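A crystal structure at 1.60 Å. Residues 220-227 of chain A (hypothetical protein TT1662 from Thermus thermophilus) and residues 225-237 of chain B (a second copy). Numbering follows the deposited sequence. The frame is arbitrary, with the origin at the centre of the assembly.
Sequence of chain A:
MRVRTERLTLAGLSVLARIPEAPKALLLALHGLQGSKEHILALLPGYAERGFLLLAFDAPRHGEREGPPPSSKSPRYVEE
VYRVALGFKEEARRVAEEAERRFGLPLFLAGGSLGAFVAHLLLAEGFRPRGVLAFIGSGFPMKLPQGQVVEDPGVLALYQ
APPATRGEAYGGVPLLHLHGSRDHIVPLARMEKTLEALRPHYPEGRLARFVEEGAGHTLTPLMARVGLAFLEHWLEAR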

# COMPACT_ATOMS: atom_id res chain seq x y z
N THR A 220 2.85 0.32 12.22
CA THR A 220 1.51 0.85 12.56
C THR A 220 0.39 -0.09 12.16
O THR A 220 0.55 -0.94 11.27
CB THR A 220 1.19 2.18 11.83
OG1 THR A 220 1.13 1.91 10.42
CG2 THR A 220 2.27 3.18 12.08
N PRO A 221 -0.77 0.06 12.75
CA PRO A 221 -1.89 -0.81 12.40
C PRO A 221 -2.24 -0.64 10.93
O PRO A 221 -2.61 -1.64 10.32
CB PRO A 221 -3.06 -0.33 13.26
CG PRO A 221 -2.31 0.18 14.59
CD PRO A 221 -1.08 0.94 13.91
N LEU A 222 -2.13 0.57 10.38
CA LEU A 222 -2.45 0.72 8.93
C LEU A 222 -1.42 -0.08 8.06
O LEU A 222 -1.80 -0.74 7.10
CB LEU A 222 -2.44 2.20 8.50
CG LEU A 222 -2.75 2.40 7.01
CD1 LEU A 222 -4.12 1.83 6.56
CD2 LEU A 222 -2.72 3.91 6.71
N MSE A 223 -0.14 -0.01 8.40
CA MSE A 223 0.85 -0.83 7.70
C MSE A 223 0.49 -2.30 7.82
O MSE A 223 0.57 -3.03 6.86
CB MSE A 223 2.24 -0.58 8.32
CG MSE A 223 2.94 0.73 7.93
SE MSE A 223 4.56 0.86 8.92
CE MSE A 223 4.71 2.83 8.92
N ALA A 224 0.09 -2.76 9.00
CA ALA A 224 -0.22 -4.17 9.09
C ALA A 224 -1.34 -4.56 8.20
O ALA A 224 -1.32 -5.61 7.59
CB ALA A 224 -0.54 -4.50 10.58
N ARG A 225 -2.40 -3.72 8.16
CA ARG A 225 -3.57 -4.01 7.35
C ARG A 225 -3.21 -4.04 5.84
O ARG A 225 -3.65 -4.94 5.11
CB ARG A 225 -4.65 -2.95 7.66
CG ARG A 225 -6.00 -3.17 6.85
CD ARG A 225 -6.60 -4.47 7.33
NE ARG A 225 -8.05 -4.76 7.09
CZ ARG A 225 -9.08 -4.40 7.88
NH1 ARG A 225 -10.28 -4.81 7.52
NH2 ARG A 225 -8.97 -3.67 8.99
N VAL A 226 -2.33 -3.12 5.40
CA VAL A 226 -1.94 -3.14 3.98
C VAL A 226 -1.08 -4.39 3.67
O VAL A 226 -1.17 -5.01 2.62
CB VAL A 226 -1.18 -1.84 3.64
CG1 VAL A 226 -0.55 -1.94 2.27
CG2 VAL A 226 -2.18 -0.70 3.68
N GLY A 227 -0.23 -4.78 4.63
CA GLY A 227 0.62 -5.93 4.42
C GLY A 227 -0.24 -7.21 4.31
O GLY A 227 0.12 -8.08 3.53
N ARG B 225 -6.83 -4.54 -4.34
CA ARG B 225 -6.89 -5.23 -3.03
C ARG B 225 -6.40 -4.39 -1.85
O ARG B 225 -6.97 -4.38 -0.76
CB ARG B 225 -6.08 -6.48 -3.12
CG ARG B 225 -6.27 -7.49 -1.95
CD ARG B 225 -7.71 -7.98 -1.92
NE ARG B 225 -7.95 -9.10 -0.99
CZ ARG B 225 -7.80 -10.40 -1.33
NH1 ARG B 225 -8.12 -11.33 -0.40
NH2 ARG B 225 -7.32 -10.79 -2.48
N VAL B 226 -5.31 -3.63 -2.12
CA VAL B 226 -4.79 -2.71 -1.12
C VAL B 226 -5.83 -1.60 -0.79
O VAL B 226 -6.07 -1.29 0.35
CB VAL B 226 -3.48 -2.09 -1.65
CG1 VAL B 226 -3.01 -0.98 -0.64
CG2 VAL B 226 -2.38 -3.19 -1.63
N GLY B 227 -6.48 -1.03 -1.81
CA GLY B 227 -7.49 -0.02 -1.55
C GLY B 227 -8.67 -0.57 -0.75
O GLY B 227 -9.19 0.12 0.11
N LEU B 228 -9.03 -1.83 -1.02
CA LEU B 228 -10.14 -2.45 -0.27
C LEU B 228 -9.77 -2.51 1.23
O LEU B 228 -10.56 -2.15 2.14
CB LEU B 228 -10.41 -3.82 -0.86
CG LEU B 228 -11.51 -4.58 -0.11
CD1 LEU B 228 -12.82 -3.80 -0.07
CD2 LEU B 228 -11.69 -5.84 -0.93
N ALA B 229 -8.53 -2.93 1.52
CA ALA B 229 -8.09 -3.00 2.91
C ALA B 229 -8.05 -1.63 3.59
O ALA B 229 -8.35 -1.44 4.79
CB ALA B 229 -6.66 -3.67 2.93
N PHE B 230 -7.67 -0.60 2.81
CA PHE B 230 -7.64 0.76 3.34
C PHE B 230 -9.08 1.22 3.70
O PHE B 230 -9.24 1.81 4.76
CB PHE B 230 -7.01 1.71 2.27
CG PHE B 230 -6.83 3.15 2.75
CD1 PHE B 230 -5.69 3.52 3.45
CD2 PHE B 230 -7.79 4.18 2.46
CE1 PHE B 230 -5.44 4.82 3.84
CE2 PHE B 230 -7.49 5.53 2.91
CZ PHE B 230 -6.34 5.82 3.57
N LEU B 231 -10.06 1.00 2.84
CA LEU B 231 -11.43 1.44 3.17
C LEU B 231 -11.90 0.66 4.43
O LEU B 231 -12.48 1.26 5.34
CB LEU B 231 -12.38 1.13 2.06
CG LEU B 231 -12.11 1.90 0.78
CD1 LEU B 231 -13.28 1.63 -0.17
CD2 LEU B 231 -11.97 3.40 1.14
N GLU B 232 -11.62 -0.65 4.50
CA GLU B 232 -12.06 -1.43 5.71
C GLU B 232 -11.39 -0.95 6.97
O GLU B 232 -11.98 -0.87 8.06
CB GLU B 232 -11.88 -2.95 5.45
CG GLU B 232 -12.83 -3.40 4.33
CD GLU B 232 -12.84 -4.88 4.14
OE1 GLU B 232 -13.85 -5.40 3.66
OE2 GLU B 232 -11.79 -5.50 4.41
N HIS B 233 -10.11 -0.61 6.87
CA HIS B 233 -9.43 -0.04 7.97
C HIS B 233 -10.15 1.20 8.56
O HIS B 233 -10.35 1.27 9.78
CB HIS B 233 -8.00 0.35 7.56
CG HIS B 233 -7.24 0.97 8.67
ND1 HIS B 233 -6.65 0.22 9.67
CD2 HIS B 233 -6.99 2.27 8.98
CE1 HIS B 233 -6.09 1.02 10.55
NE2 HIS B 233 -6.28 2.26 10.16
N TRP B 234 -10.55 2.15 7.71
CA TRP B 234 -11.23 3.35 8.23
C TRP B 234 -12.67 3.07 8.59
O TRP B 234 -13.21 3.74 9.50
CB TRP B 234 -11.11 4.48 7.19
CG TRP B 234 -9.70 4.93 7.17
CD1 TRP B 234 -8.74 4.70 6.15
CD2 TRP B 234 -9.00 5.60 8.20
NE1 TRP B 234 -7.54 5.19 6.56
CE2 TRP B 234 -7.65 5.75 7.79
CE3 TRP B 234 -9.37 6.10 9.45
CZ2 TRP B 234 -6.68 6.36 8.59
CZ3 TRP B 234 -8.40 6.71 10.24
CH2 TRP B 234 -7.05 6.83 9.81
N LEU B 235 -13.30 2.12 7.93
CA LEU B 235 -14.69 1.76 8.30
C LEU B 235 -14.78 1.05 9.67
O LEU B 235 -15.77 1.22 10.38
CB LEU B 235 -15.30 0.83 7.28
CG LEU B 235 -16.76 0.41 7.58
CD1 LEU B 235 -17.71 1.59 7.64
CD2 LEU B 235 -17.14 -0.51 6.49
N GLU B 236 -13.75 0.30 10.02
CA GLU B 236 -13.75 -0.45 11.28
C GLU B 236 -13.10 0.26 12.43
O GLU B 236 -13.05 -0.27 13.55
CB GLU B 236 -13.05 -1.80 11.06
CG GLU B 236 -13.60 -2.59 9.90
CD GLU B 236 -12.74 -3.78 9.55
OE1 GLU B 236 -11.79 -4.02 10.30
OE2 GLU B 236 -13.01 -4.46 8.53
N ALA B 237 -12.64 1.48 12.18
CA ALA B 237 -11.90 2.27 13.14
C ALA B 237 -12.66 2.87 14.29
O ALA B 237 -13.90 2.73 14.35
CB ALA B 237 -11.18 3.36 12.42
O HOH W 1 -7.07 -2.31 10.45
O HOH W 2 -8.73 -6.08 4.94

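Two helices from two copies of one protein meet here, 221-227 of chain A and 225-235 of chain B, running closer to antiparallel than parallel, with 141° between their directions and axes 9.0 Å apart at closest approach. V226(A) lies nearest its own counterpart V226(B), their CA atoms 5.9 Å apart, and L222(A) comes level with H233(B). T220(A) caps the first helix from the position just before it: its OG1 accepts from the backbone N of M223(A) at 3.1 Å, occupying an amide that has no carbonyl one turn back within the helix.

The apolar contacts are two, one methyl to methyl and one methyl to ring carbon. CG1 of V226(A) lies 3.9 Å from CG1 of V226(B), both side chains leaving sideways, and CD1 of L222(A) lies 3.9 Å from CD1 of F230(B). That same methyl carbon sits over the face of the H233(B) ring, 4.0 Å from its centroid, a CH-pi contact joining the apolar patch to the polar one. A229(B) points toward chain A, its CB 4.0 Å from CG of R225(A), so the arginine passes close over a residue with no more than a methyl.

The charged pairing belongs to R225(A), which gives up 124 Å², the largest share of any residue. Its side chain bends at chi2 (65°, p), and the flat guanidinium serves two partners: one face covers the chain B helix backbone, near A229(B) O and H233(B) N, while its edge meets E236(B). There NH1 of R225(A) donates to OE2 of E236(B) at 2.9 Å and NH2 of R225(A) to OE1 of E236(B) at 3.1 Å, a two-pronged salt bridge. One turn earlier, OE2 of E232(B) makes a longer salt bridge to NH1 of R225(A), 3.5 Å.

Two waters extend the arginine's network. Water 2 accepts from NE of R225(A) and donates to OE2 of E232(B); water 1 accepts from NH2 of R225(A) and also hydrogen-bonds ND1 of H233(B).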